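Local coordinates for protein WYL1 (Ruminococcus sp., PDB 6OAW) that probably acts as an accessory protein, containing a WYL domain, that modulates the Type VI-D CRISPR-Cas system, at residues S34-D39 / E170-L175; S61-A66 / R163-V168; E179-I184 / Y257-L262. All coordinates share one frame; numbering follows the deposited sequence.

Interactions 1 and 2 are buried contacts that share helix 161-172, which meets helix 30-44 near its C-terminal end and helix 55-71 in its middle. They touch where Tyr172 packs on Ile62. Interaction 3 is partly buried: the next helix, 177-184, faces the end of strand 253-258 and joins the helical part to the antiparallel sheet. Chemistry follows place. Interaction 2 is entirely apolar, interaction 1 combines apolar packing with one buried hydrogen bond, and interaction 3 is a loose meeting of a carboxylate with isoleucine, serine and a nearby arginine. Arg180, in segment 179-184, ties back to interaction 1 through a salt bridge to Asp39, while Ser65 of interaction 2 probably hydrogen-bonds to the carbonyl of Leu183.

Interaction 1: residues S34-D39 / E170-L175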
ATOM      1  N   SER B  34     -10.169 -11.262   0.840  1.00 45.45           N
ATOM      2  CA  SER B  34     -10.109 -10.818   2.246  1.00 46.83           C
ATOM      3  C   SER B  34     -10.165  -9.274   2.291  1.00 45.41           C
ATOM      4  O   SER B  34     -10.790  -8.742   3.209  1.00 45.66           O
ATOM      5  CB  SER B  34      -8.897 -11.378   2.913  1.00 46.81           C
ATOM      6  OG  SER B  34      -7.790 -10.683   2.440  1.00 51.96           O
ATOM      7  N   VAL B  35      -9.592  -8.567   1.316  1.00 42.88           N
ATOM      8  CA  VAL B  35      -9.772  -7.084   1.206  1.00 42.82           C
ATOM      9  C   VAL B  35     -11.256  -6.747   0.988  1.00 42.30           C
ATOM     10  O   VAL B  35     -11.780  -5.854   1.677  1.00 43.08           O
ATOM     11  CB  VAL B  35      -8.881  -6.451   0.126  1.00 42.00           C
ATOM     12  CG1 VAL B  35      -9.237  -4.979  -0.091  1.00 42.53           C
ATOM     13  CG2 VAL B  35      -7.405  -6.573   0.478  1.00 41.74           C
ATOM     14  N   ILE B  36     -11.940  -7.457   0.108  1.00 42.13           N
ATOM     15  CA  ILE B  36     -13.374  -7.183  -0.224  1.00 43.57           C
ATOM     16  C   ILE B  36     -14.284  -7.478   0.987  1.00 45.45           C
ATOM     17  O   ILE B  36     -15.115  -6.638   1.277  1.00 46.10           O
ATOM     18  CB  ILE B  36     -13.764  -7.951  -1.487  1.00 43.24           C
ATOM     19  CG1 ILE B  36     -13.060  -7.355  -2.703  1.00 42.95           C
ATOM     20  CG2 ILE B  36     -15.267  -8.008  -1.687  1.00 44.09           C
ATOM     21  CD1 ILE B  36     -13.056  -8.280  -3.890  1.00 43.72           C
ATOM     22  N   ILE B  37     -14.121  -8.619   1.657  1.00 46.96           N
ATOM     23  CA  ILE B  37     -14.792  -9.001   2.939  1.00 50.93           C
ATOM     24  C   ILE B  37     -14.617  -7.893   3.993  1.00 50.33           C
ATOM     25  O   ILE B  37     -15.633  -7.456   4.570  1.00 51.36           O
ATOM     26  CB  ILE B  37     -14.270 -10.387   3.408  1.00 51.87           C
ATOM     27  CG1 ILE B  37     -14.988 -11.504   2.656  1.00 54.44           C
ATOM     28  CG2 ILE B  37     -14.377 -10.596   4.908  1.00 52.60           C
ATOM     29  CD1 ILE B  37     -16.455 -11.624   3.031  1.00 56.54           C
ATOM     30  N   LYS B  38     -13.380  -7.474   4.259  1.00 50.47           N
ATOM     31  CA  LYS B  38     -13.080  -6.377   5.221  1.00 50.58           C
ATOM     32  C   LYS B  38     -13.858  -5.132   4.776  1.00 50.69           C
ATOM     33  O   LYS B  38     -14.631  -4.588   5.609  1.00 52.54           O
ATOM     34  CB  LYS B  38     -11.576  -6.090   5.348  1.00 50.47           C
ATOM     35  CG  LYS B  38     -10.730  -7.214   5.938  1.00 51.89           C
ATOM     36  N   ASP B  39     -13.712  -4.697   3.518  1.00 48.18           N
ATOM     37  CA  ASP B  39     -14.309  -3.409   3.085  1.00 48.15           C
ATOM     38  C   ASP B  39     -15.832  -3.515   3.246  1.00 48.73           C
ATOM     39  O   ASP B  39     -16.433  -2.548   3.692  1.00 48.12           O
ATOM     40  CB  ASP B  39     -13.958  -3.007   1.657  1.00 47.69           C
ATOM     41  CG  ASP B  39     -12.485  -2.724   1.411  1.00 46.70           C
ATOM     42  OD1 ASP B  39     -11.742  -2.634   2.394  1.00 46.93           O
ATOM     43  OD2 ASP B  39     -12.097  -2.626   0.207  1.00 45.71           O
ATOM     44  N   GLU B 170      -9.544  -8.018  -8.464  1.00 45.85           N
ATOM     45  CA  GLU B 170      -8.107  -8.101  -8.087  1.00 44.75           C
ATOM     46  C   GLU B 170      -7.522  -6.687  -8.110  1.00 42.64           C
ATOM     47  O   GLU B 170      -6.749  -6.350  -7.186  1.00 42.82           O
ATOM     48  CB  GLU B 170      -7.276  -9.002  -8.998  1.00 44.64           C
ATOM     49  CG  GLU B 170      -7.682 -10.451  -8.974  1.00 47.92           C
ATOM     50  CD  GLU B 170      -7.212 -11.310  -7.816  1.00 49.35           C
ATOM     51  OE1 GLU B 170      -6.546 -10.792  -6.880  1.00 48.30           O
ATOM     52  OE2 GLU B 170      -7.534 -12.524  -7.835  1.00 49.89           O
ATOM     53  N   ASP B 171      -7.870  -5.869  -9.094  1.00 41.90           N
ATOM     54  CA  ASP B 171      -7.350  -4.475  -9.152  1.00 42.37           C
ATOM     55  C   ASP B 171      -7.952  -3.641  -8.008  1.00 41.45           C
ATOM     56  O   ASP B 171      -7.211  -2.897  -7.365  1.00 40.32           O
ATOM     57  CB  ASP B 171      -7.649  -3.781 -10.473  1.00 42.38           C
ATOM     58  CG  ASP B 171      -6.684  -4.103 -11.582  1.00 44.99           C
ATOM     59  OD1 ASP B 171      -5.762  -4.907 -11.341  1.00 48.31           O
ATOM     60  OD2 ASP B 171      -6.912  -3.581 -12.682  1.00 45.53           O
ATOM     61  N   TYR B 172      -9.255  -3.759  -7.771  1.00 40.81           N
ATOM     62  CA  TYR B 172      -9.928  -3.097  -6.628  1.00 41.27           C
ATOM     63  C   TYR B 172      -9.097  -3.333  -5.360  1.00 40.56           C
ATOM     64  O   TYR B 172      -8.668  -2.363  -4.720  1.00 40.21           O
ATOM     65  CB  TYR B 172     -11.354  -3.614  -6.454  1.00 41.55           C
ATOM     66  CG  TYR B 172     -11.984  -3.094  -5.194  1.00 41.94           C
ATOM     67  CD1 TYR B 172     -12.486  -1.806  -5.120  1.00 41.32           C
ATOM     68  CD2 TYR B 172     -11.992  -3.878  -4.049  1.00 42.10           C
ATOM     69  CE1 TYR B 172     -13.047  -1.325  -3.951  1.00 42.04           C
ATOM     70  CE2 TYR B 172     -12.552  -3.421  -2.877  1.00 42.72           C
ATOM     71  CZ  TYR B 172     -13.076  -2.141  -2.826  1.00 43.63           C
ATOM     72  OH  TYR B 172     -13.623  -1.747  -1.639  1.00 43.41           O
ATOM     73  N   ALA B 173      -8.788  -4.599  -5.083  1.00 41.73           N
ATOM     74  CA  ALA B 173      -8.115  -5.062  -3.848  1.00 43.21           C
ATOM     75  C   ALA B 173      -6.721  -4.471  -3.681  1.00 43.59           C
ATOM     76  O   ALA B 173      -6.234  -4.547  -2.532  1.00 44.16           O
ATOM     77  CB  ALA B 173      -8.026  -6.561  -3.830  1.00 42.79           C
ATOM     78  N   LEU B 174      -6.086  -3.965  -4.747  1.00 44.54           N
ATOM     79  CA  LEU B 174      -4.692  -3.432  -4.706  1.00 46.16           C
ATOM     80  C   LEU B 174      -4.700  -1.925  -4.417  1.00 43.64           C
ATOM     81  O   LEU B 174      -3.633  -1.356  -4.106  1.00 42.34           O
ATOM     82  CB  LEU B 174      -3.968  -3.745  -6.033  1.00 47.54           C
ATOM     83  CG  LEU B 174      -3.651  -5.232  -6.270  1.00 50.30           C
ATOM     84  CD1 LEU B 174      -3.034  -5.463  -7.644  1.00 51.81           C
ATOM     85  CD2 LEU B 174      -2.770  -5.823  -5.177  1.00 50.58           C
ATOM     86  N   LEU B 175      -5.839  -1.268  -4.575  1.00 42.31           N
ATOM     87  CA  LEU B 175      -5.949   0.196  -4.372  1.00 41.90           C
ATOM     88  C   LEU B 175      -5.689   0.527  -2.903  1.00 40.04           C
ATOM     89  O   LEU B 175      -5.978  -0.339  -2.026  1.00 38.14           O
ATOM     90  CB  LEU B 175      -7.350   0.660  -4.760  1.00 42.89           C
ATOM     91  CG  LEU B 175      -7.687   0.550  -6.237  1.00 44.17           C
ATOM     92  CD1 LEU B 175      -9.156   0.881  -6.460  1.00 45.34           C
ATOM     93  CD2 LEU B 175      -6.785   1.474  -7.051  1.00 44.23           C
TER
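Tyr172 and Asp39 make the one polar link between segments 34-39 and 170-175, and apolar contacts lie beside it. The phenol gives its proton to the carboxylate, with Tyr172 OH 2.6 Å from Asp39 OD2. It reaches that oxygen on the anti side, 24° out of the carboxylate plane; the side chains arrive from opposite directions, and the carboxylate and ring planes stand 79° apart. Tyr172 can span the gap because its ring leaves the helix with CG anti to the backbone N (chi1 172°). Asp39 OD2 also takes a salt bridge from Arg180 NE, so the buried oxygen is gripped by two donors, which probably favours the charged carboxylate.

Apolar packing is simpler. Ile36 CG1 crosses the ring obliquely, 3.9 Å from Tyr172 CD2, where a branched aliphatic chain suits a buried aromatic. Val35 meets the small Ala173, with Val35 CB 4.0 Å from Ala173 CB, and Val35 CG2 rests 3.8 Å from Ala173 O; a methyl at position 173 lets the two backbones come close. Putting a phenylalanine in place of Tyr172 removes the hydroxyl and would probably cost Asp39 OD2 one of the two donors described.

In the helical part of the chain, helix 30-44 thus packs against the end of helix 161-172 and the type I beta turn, Tyr172 to Leu175, that leads on to helix 177-184.

Interaction 2: residues S61-A66 / R163-V168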
ATOM      1  N   SER B  61     -21.739  -2.448  -6.833  1.00 52.86           N
ATOM      2  CA  SER B  61     -21.397  -1.036  -6.527  1.00 53.47           C
ATOM      3  C   SER B  61     -19.977  -0.748  -7.010  1.00 51.93           C
ATOM      4  O   SER B  61     -19.749   0.324  -7.586  1.00 56.56           O
ATOM      5  CB  SER B  61     -21.498  -0.741  -5.058  1.00 53.31           C
ATOM      6  OG  SER B  61     -22.831  -0.839  -4.630  1.00 55.26           O
ATOM      7  N   ILE B  62     -19.041  -1.644  -6.714  1.00 50.78           N
ATOM      8  CA  ILE B  62     -17.614  -1.458  -7.095  1.00 48.21           C
ATOM      9  C   ILE B  62     -17.560  -1.382  -8.623  1.00 49.74           C
ATOM     10  O   ILE B  62     -16.996  -0.404  -9.146  1.00 49.84           O
ATOM     11  CB  ILE B  62     -16.732  -2.587  -6.554  1.00 47.40           C
ATOM     12  CG1 ILE B  62     -16.663  -2.553  -5.027  1.00 47.21           C
ATOM     13  CG2 ILE B  62     -15.340  -2.522  -7.178  1.00 46.92           C
ATOM     14  CD1 ILE B  62     -15.969  -3.747  -4.427  1.00 46.59           C
ATOM     15  N   PHE B  63     -18.145  -2.380  -9.293  1.00 48.61           N
ATOM     16  CA  PHE B  63     -18.201  -2.449 -10.763  1.00 48.04           C
ATOM     17  C   PHE B  63     -18.826  -1.160 -11.296  1.00 49.20           C
ATOM     18  O   PHE B  63     -18.195  -0.579 -12.169  1.00 49.32           O
ATOM     19  CB  PHE B  63     -18.930  -3.691 -11.261  1.00 49.69           C
ATOM     20  CG  PHE B  63     -18.874  -3.800 -12.755  1.00 49.50           C
ATOM     21  CD1 PHE B  63     -19.770  -3.088 -13.536  1.00 51.20           C
ATOM     22  CD2 PHE B  63     -17.874  -4.531 -13.364  1.00 48.58           C
ATOM     23  CE1 PHE B  63     -19.656  -3.111 -14.911  1.00 53.04           C
ATOM     24  CE2 PHE B  63     -17.779  -4.576 -14.746  1.00 50.54           C
ATOM     25  CZ  PHE B  63     -18.675  -3.871 -15.513  1.00 51.64           C
ATOM     26  N   ASP B  64     -19.964  -0.705 -10.770  1.00 50.77           N
ATOM     27  CA  ASP B  64     -20.738   0.436 -11.324  1.00 51.91           C
ATOM     28  C   ASP B  64     -19.895   1.708 -11.218  1.00 52.03           C
ATOM     29  O   ASP B  64     -19.790   2.475 -12.226  1.00 50.31           O
ATOM     30  CB  ASP B  64     -22.089   0.625 -10.629  1.00 55.05           C
ATOM     31  CG  ASP B  64     -23.131  -0.409 -11.034  1.00 57.45           C
ATOM     32  OD1 ASP B  64     -22.878  -1.141 -12.006  1.00 58.00           O
ATOM     33  OD2 ASP B  64     -24.170  -0.485 -10.368  1.00 60.47           O
ATOM     34  N   SER B  65     -19.291   1.930 -10.057  1.00 49.28           N
ATOM     35  CA  SER B  65     -18.440   3.113  -9.826  1.00 47.93           C
ATOM     36  C   SER B  65     -17.240   3.114 -10.772  1.00 44.83           C
ATOM     37  O   SER B  65     -17.001   4.154 -11.417  1.00 45.74           O
ATOM     38  CB  SER B  65     -18.042   3.160  -8.389  1.00 47.85           C
ATOM     39  OG  SER B  65     -19.206   3.393  -7.629  1.00 49.93           O
ATOM     40  N   ALA B  66     -16.482   2.025 -10.815  1.00 43.07           N
ATOM     41  CA  ALA B  66     -15.245   1.939 -11.617  1.00 42.58           C
ATOM     42  C   ALA B  66     -15.602   2.117 -13.099  1.00 43.69           C
ATOM     43  O   ALA B  66     -14.858   2.799 -13.805  1.00 44.85           O
ATOM     44  CB  ALA B  66     -14.559   0.619 -11.370  1.00 41.80           C
ATOM     45  N   ARG B 163     -12.765 -13.653 -16.731  1.00 53.90           N
ATOM     46  CA  ARG B 163     -11.440 -12.998 -16.807  1.00 53.41           C
ATOM     47  C   ARG B 163     -11.614 -11.506 -16.473  1.00 52.25           C
ATOM     48  O   ARG B 163     -10.821 -10.978 -15.647  1.00 51.84           O
ATOM     49  CB  ARG B 163     -10.836 -13.234 -18.201  1.00 52.70           C
ATOM     50  N   PHE B 164     -12.599 -10.840 -17.090  1.00 51.48           N
ATOM     51  CA  PHE B 164     -12.847  -9.381 -16.922  1.00 48.98           C
ATOM     52  C   PHE B 164     -13.141  -9.090 -15.437  1.00 49.64           C
ATOM     53  O   PHE B 164     -12.471  -8.216 -14.831  1.00 48.76           O
ATOM     54  CB  PHE B 164     -13.968  -8.927 -17.856  1.00 47.52           C
ATOM     55  CG  PHE B 164     -14.453  -7.513 -17.694  1.00 45.19           C
ATOM     56  CD1 PHE B 164     -13.600  -6.490 -17.350  1.00 43.50           C
ATOM     57  CD2 PHE B 164     -15.766  -7.195 -17.963  1.00 46.11           C
ATOM     58  CE1 PHE B 164     -14.052  -5.184 -17.237  1.00 43.28           C
ATOM     59  CE2 PHE B 164     -16.223  -5.892 -17.845  1.00 46.44           C
ATOM     60  CZ  PHE B 164     -15.369  -4.887 -17.466  1.00 44.37           C
ATOM     61  N   LEU B 165     -14.095  -9.813 -14.856  1.00 50.29           N
ATOM     62  CA  LEU B 165     -14.548  -9.538 -13.470  1.00 50.69           C
ATOM     63  C   LEU B 165     -13.420  -9.875 -12.492  1.00 49.44           C
ATOM     64  O   LEU B 165     -13.259  -9.129 -11.516  1.00 50.19           O
ATOM     65  CB  LEU B 165     -15.824 -10.331 -13.180  1.00 53.23           C
ATOM     66  CG  LEU B 165     -17.061  -9.926 -13.982  1.00 54.65           C
ATOM     67  CD1 LEU B 165     -18.238 -10.767 -13.586  1.00 57.67           C
ATOM     68  CD2 LEU B 165     -17.402  -8.459 -13.808  1.00 54.17           C
ATOM     69  N   LYS B 166     -12.656 -10.941 -12.728  1.00 50.45           N
ATOM     70  CA  LYS B 166     -11.529 -11.280 -11.827  1.00 50.80           C
ATOM     71  C   LYS B 166     -10.544 -10.099 -11.811  1.00 49.97           C
ATOM     72  O   LYS B 166     -10.028  -9.725 -10.717  1.00 47.69           O
ATOM     73  CB  LYS B 166     -10.838 -12.566 -12.271  1.00 52.81           C
ATOM     74  CG  LYS B 166      -9.540 -12.859 -11.529  1.00 54.23           C
ATOM     75  CD  LYS B 166      -8.851 -14.146 -11.970  1.00 55.63           C
ATOM     76  CE  LYS B 166      -7.615 -14.468 -11.141  1.00 55.99           C
ATOM     77  NZ  LYS B 166      -7.902 -14.615  -9.688  1.00 55.10           N
ATOM     78  N   ALA B 167     -10.283  -9.538 -12.992  1.00 49.23           N
ATOM     79  CA  ALA B 167      -9.342  -8.411 -13.170  1.00 46.72           C
ATOM     80  C   ALA B 167      -9.882  -7.187 -12.426  1.00 44.34           C
ATOM     81  O   ALA B 167      -9.113  -6.517 -11.760  1.00 40.83           O
ATOM     82  CB  ALA B 167      -9.137  -8.145 -14.631  1.00 45.73           C
ATOM     83  N   VAL B 168     -11.174  -6.907 -12.545  1.00 44.24           N
ATOM     84  CA  VAL B 168     -11.788  -5.744 -11.853  1.00 43.89           C
ATOM     85  C   VAL B 168     -11.547  -5.869 -10.335  1.00 43.45           C
ATOM     86  O   VAL B 168     -11.106  -4.874  -9.738  1.00 43.84           O
ATOM     87  CB  VAL B 168     -13.279  -5.612 -12.195  1.00 44.25           C
ATOM     88  CG1 VAL B 168     -14.007  -4.688 -11.226  1.00 45.08           C
ATOM     89  CG2 VAL B 168     -13.470  -5.127 -13.609  1.00 44.34           C
TER
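Phe63 carries the contact between segments 61-66 and 163-168, two helices that pass at 88° with their axes 11.4 Å apart. So wide a separation calls for a long, bulky side chain to fill the space, and a phenylalanine meets that need. One residue earlier, Ile62 heads for the same helix but packs further along it, on Tyr169 and Tyr172.

Phe63 itself has CG anti to the backbone N (chi1 -175°), which swings the ring out across the gap. The CE2-CZ side of Phe63 meets CE2 and CZ of Phe164, with Phe63 CE2 3.6 Å from Phe164 CZ. Phe164 CZ lies at the edge of the Phe63 ring, near its plane, yet the rings, tilted at 76° with centroids 5.7 Å apart, form an oblique pair of no regular stacking type. Two aliphatic branches approach Phe63 CD2 obliquely from opposite sides of the ring plane: Leu165 CD2 sits 4.0 Å from Phe63 CD2, and Val168 CG1 is slightly more distant from that carbon, at 4.4 Å.

Ala66, the last residue of the segment, points toward the other helix but is too short to touch it, and its methyl packs on Leu87 and Phe90. Phe90 also meets the rings of Phe63 and Phe164 edge-to-face, extending the pair into an aromatic cluster. With no hydrogen bond or charge across it, the contact depends on burial and close fit, which suits the hydrophobic core of the helical region.

Interaction 3: residues E179-I184 / Y257-L262; sequences ERERLI and YRISRL
Glu181 stretches its carboxylate over Ile259 and Ser260, at the short 3-10 turn that follows strand 253-258. Its CG lies anti to the backbone N (chi1 -168°) and the chain continues extended, so the acid reaches well beyond helix 177-184. The two oxygens face different surroundings. Glu181 OE1 lies against the aliphatic chain of the isoleucine, 3.8 Å from Ile259 CG1, and finds its polar partner outside both segments in the side-chain amide of Asn237. Glu181 OE2 turns to the serine, but at 3.7 Å from Ser260 OG it makes no hydrogen bond.

The guanidinium of Arg258 lies beside the carboxylate and bonds to that serine. Its side chain is bent at its second and third torsions, which folds the guanidinium back over its own turn. There Arg258 NH1 donates to Ser260 OG at 2.9 Å, the hydroxyl lying 26° out of the guanidinium plane, while Arg258 NE adds a weak bond to the same oxygen. Serine suits this place because a small hydroxyl can accept the arginine without crowding the glutamate. Arg258 NH1 remains 4.1 Å from Glu181 OE2, beyond a salt bridge.

The direct attraction between Glu181 and Arg258 is thus probably modest, opposite charges lying near each other without pairing. Between the two segments there is only light packing; the helix is tied to the sheet by hydrogen bonds from Glu181 and Arg182 to Asn237 of the neighbouring strand 237-243.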
ATOM      1  N   GLU B 179      -8.602   5.162  -1.901  1.00 38.49           N
ATOM      2  CA  GLU B 179      -9.090   4.913  -3.280  1.00 39.05           C
ATOM      3  C   GLU B 179     -10.289   3.972  -3.214  1.00 38.23           C
ATOM      4  O   GLU B 179     -11.291   4.287  -3.843  1.00 38.09           O
ATOM      5  CB  GLU B 179      -7.989   4.373  -4.193  1.00 39.85           C
ATOM      6  CG  GLU B 179      -7.083   5.468  -4.747  1.00 40.67           C
ATOM      7  CD  GLU B 179      -5.767   4.937  -5.300  1.00 42.23           C
ATOM      8  OE1 GLU B 179      -5.266   3.882  -4.816  1.00 43.06           O
ATOM      9  OE2 GLU B 179      -5.264   5.549  -6.256  1.00 45.55           O
ATOM     10  N   ARG B 180     -10.198   2.880  -2.458  1.00 38.55           N
ATOM     11  CA  ARG B 180     -11.303   1.891  -2.405  1.00 40.26           C
ATOM     12  C   ARG B 180     -12.545   2.586  -1.862  1.00 41.18           C
ATOM     13  O   ARG B 180     -13.631   2.339  -2.401  1.00 43.57           O
ATOM     14  CB  ARG B 180     -10.932   0.649  -1.591  1.00 40.49           C
ATOM     15  CG  ARG B 180      -9.807  -0.145  -2.235  1.00 39.08           C
ATOM     16  CD  ARG B 180      -9.560  -1.496  -1.622  1.00 39.70           C
ATOM     17  NE  ARG B 180      -9.704  -1.519  -0.176  1.00 40.61           N
ATOM     18  CZ  ARG B 180      -8.761  -1.216   0.721  1.00 39.96           C
ATOM     19  NH1 ARG B 180      -7.554  -0.823   0.341  1.00 39.44           N
ATOM     20  NH2 ARG B 180      -9.056  -1.275   2.007  1.00 38.59           N
ATOM     21  N   GLU B 181     -12.360   3.475  -0.892  1.00 39.67           N
ATOM     22  CA  GLU B 181     -13.479   4.187  -0.232  1.00 40.35           C
ATOM     23  C   GLU B 181     -14.189   5.096  -1.246  1.00 40.03           C
ATOM     24  O   GLU B 181     -15.425   5.219  -1.173  1.00 38.87           O
ATOM     25  CB  GLU B 181     -12.950   4.948   0.986  1.00 39.60           C
ATOM     26  CG  GLU B 181     -14.062   5.449   1.873  1.00 41.02           C
ATOM     27  CD  GLU B 181     -13.636   6.498   2.883  1.00 40.98           C
ATOM     28  OE1 GLU B 181     -13.089   7.569   2.462  1.00 39.76           O
ATOM     29  OE2 GLU B 181     -13.820   6.215   4.073  1.00 42.04           O
ATOM     30  N   ARG B 182     -13.459   5.675  -2.199  1.00 40.26           N
ATOM     31  CA  ARG B 182     -14.072   6.619  -3.176  1.00 41.29           C
ATOM     32  C   ARG B 182     -14.905   5.831  -4.181  1.00 42.07           C
ATOM     33  O   ARG B 182     -15.924   6.345  -4.608  1.00 43.92           O
ATOM     34  CB  ARG B 182     -13.027   7.503  -3.855  1.00 41.18           C
ATOM     35  CG  ARG B 182     -12.243   8.363  -2.880  1.00 42.10           C
ATOM     36  CD  ARG B 182     -11.758   9.640  -3.527  1.00 43.36           C
ATOM     37  NE  ARG B 182     -10.615   9.416  -4.403  1.00 45.53           N
ATOM     38  CZ  ARG B 182      -9.367   9.198  -3.987  1.00 44.89           C
ATOM     39  NH1 ARG B 182      -9.094   9.154  -2.700  1.00 43.71           N
ATOM     40  NH2 ARG B 182      -8.397   8.997  -4.856  1.00 45.76           N
ATOM     41  N   LEU B 183     -14.512   4.610  -4.526  1.00 42.90           N
ATOM     42  CA  LEU B 183     -15.355   3.720  -5.359  1.00 44.29           C
ATOM     43  C   LEU B 183     -16.638   3.367  -4.595  1.00 44.83           C
ATOM     44  O   LEU B 183     -17.728   3.466  -5.194  1.00 47.22           O
ATOM     45  CB  LEU B 183     -14.570   2.459  -5.732  1.00 44.53           C
ATOM     46  CG  LEU B 183     -13.488   2.660  -6.782  1.00 44.38           C
ATOM     47  CD1 LEU B 183     -12.691   1.377  -6.985  1.00 44.36           C
ATOM     48  CD2 LEU B 183     -14.096   3.134  -8.099  1.00 46.47           C
ATOM     49  N   ILE B 184     -16.535   3.011  -3.320  1.00 43.29           N
ATOM     50  CA  ILE B 184     -17.717   2.559  -2.522  1.00 44.98           C
ATOM     51  C   ILE B 184     -18.701   3.716  -2.352  1.00 45.82           C
ATOM     52  O   ILE B 184     -19.900   3.442  -2.355  1.00 49.11           O
ATOM     53  CB  ILE B 184     -17.283   2.009  -1.155  1.00 43.82           C
ATOM     54  CG1 ILE B 184     -16.340   0.816  -1.299  1.00 44.52           C
ATOM     55  CG2 ILE B 184     -18.482   1.685  -0.277  1.00 45.83           C
ATOM     56  CD1 ILE B 184     -15.692   0.430   0.033  1.00 45.12           C
ATOM     57  N   TYR B 257     -15.796  16.649   7.070  1.00 42.46           N
ATOM     58  CA  TYR B 257     -16.632  15.444   7.258  1.00 41.37           C
ATOM     59  C   TYR B 257     -16.032  14.246   6.510  1.00 40.47           C
ATOM     60  O   TYR B 257     -15.824  14.341   5.292  1.00 40.66           O
ATOM     61  CB  TYR B 257     -18.056  15.687   6.747  1.00 41.88           C
ATOM     62  CG  TYR B 257     -18.857  16.644   7.570  1.00 43.61           C
ATOM     63  CD1 TYR B 257     -18.727  18.010   7.405  1.00 44.64           C
ATOM     64  CD2 TYR B 257     -19.678  16.184   8.589  1.00 44.86           C
ATOM     65  CE1 TYR B 257     -19.457  18.901   8.184  1.00 46.12           C
ATOM     66  CE2 TYR B 257     -20.404  17.055   9.381  1.00 46.48           C
ATOM     67  CZ  TYR B 257     -20.290  18.413   9.175  1.00 46.67           C
ATOM     68  OH  TYR B 257     -20.982  19.257   9.970  1.00 50.46           O
ATOM     69  N   ARG B 258     -15.833  13.122   7.195  1.00 40.96           N
ATOM     70  CA  ARG B 258     -15.569  11.813   6.523  1.00 41.52           C
ATOM     71  C   ARG B 258     -16.675  11.586   5.485  1.00 41.92           C
ATOM     72  O   ARG B 258     -17.866  11.680   5.862  1.00 45.66           O
ATOM     73  CB  ARG B 258     -15.584  10.674   7.549  1.00 42.30           C
ATOM     74  CG  ARG B 258     -14.388  10.662   8.493  1.00 43.95           C
ATOM     75  CD  ARG B 258     -13.252   9.818   7.955  1.00 45.13           C
ATOM     76  NE  ARG B 258     -13.824   8.507   7.701  1.00 46.56           N
ATOM     77  CZ  ARG B 258     -13.815   7.471   8.516  1.00 48.66           C
ATOM     78  NH1 ARG B 258     -14.436   6.360   8.147  1.00 49.91           N
ATOM     79  NH2 ARG B 258     -13.141   7.507   9.647  1.00 50.56           N
ATOM     80  N   ILE B 259     -16.342  11.309   4.227  1.00 41.03           N
ATOM     81  CA  ILE B 259     -17.411  11.075   3.220  1.00 42.41           C
ATOM     82  C   ILE B 259     -18.220   9.836   3.613  1.00 42.45           C
ATOM     83  O   ILE B 259     -19.413   9.762   3.219  1.00 42.02           O
ATOM     84  CB  ILE B 259     -16.894  10.996   1.775  1.00 44.01           C
ATOM     85  CG1 ILE B 259     -16.143   9.699   1.494  1.00 43.71           C
ATOM     86  CG2 ILE B 259     -16.088  12.237   1.411  1.00 43.59           C
ATOM     87  CD1 ILE B 259     -15.726   9.572   0.048  1.00 45.38           C
ATOM     88  N   SER B 260     -17.641   8.922   4.388  1.00 42.12           N
ATOM     89  CA  SER B 260     -18.328   7.689   4.836  1.00 43.73           C
ATOM     90  C   SER B 260     -19.405   7.994   5.892  1.00 47.28           C
ATOM     91  O   SER B 260     -20.208   7.099   6.139  1.00 48.14           O
ATOM     92  CB  SER B 260     -17.343   6.649   5.316  1.00 43.66           C
ATOM     93  OG  SER B 260     -16.590   7.110   6.432  1.00 43.74           O
ATOM     94  N   ARG B 261     -19.455   9.202   6.469  1.00 49.45           N
ATOM     95  CA  ARG B 261     -20.456   9.563   7.509  1.00 52.28           C
ATOM     96  C   ARG B 261     -21.482  10.564   6.957  1.00 51.91           C
ATOM     97  O   ARG B 261     -22.272  11.083   7.761  1.00 54.43           O
ATOM     98  CB  ARG B 261     -19.754  10.092   8.764  1.00 53.95           C
ATOM     99  CG  ARG B 261     -18.658   9.199   9.321  1.00 56.35           C
ATOM    100  CD  ARG B 261     -19.163   8.106  10.233  1.00 60.38           C
ATOM    101  NE  ARG B 261     -19.319   8.634  11.581  1.00 67.98           N
ATOM    102  CZ  ARG B 261     -18.370   8.705  12.533  1.00 70.72           C
ATOM    103  NH1 ARG B 261     -17.143   8.250  12.320  1.00 70.55           N
ATOM    104  NH2 ARG B 261     -18.666   9.234  13.711  1.00 70.97           N
ATOM    105  N   LEU B 262     -21.515  10.812   5.645  1.00 50.56           N
ATOM    106  CA  LEU B 262     -22.598  11.578   4.971  1.00 52.24           C
ATOM    107  C   LEU B 262     -23.485  10.604   4.186  1.00 54.25           C
ATOM    108  O   LEU B 262     -22.970   9.607   3.685  1.00 55.29           O
ATOM    109  CB  LEU B 262     -21.993  12.648   4.055  1.00 50.77           C
ATOM    110  CG  LEU B 262     -21.088  13.662   4.750  1.00 49.70           C
ATOM    111  CD1 LEU B 262     -20.368  14.511   3.734  1.00 48.87           C
ATOM    112  CD2 LEU B 262     -21.884  14.507   5.729  1.00 51.14           C
TER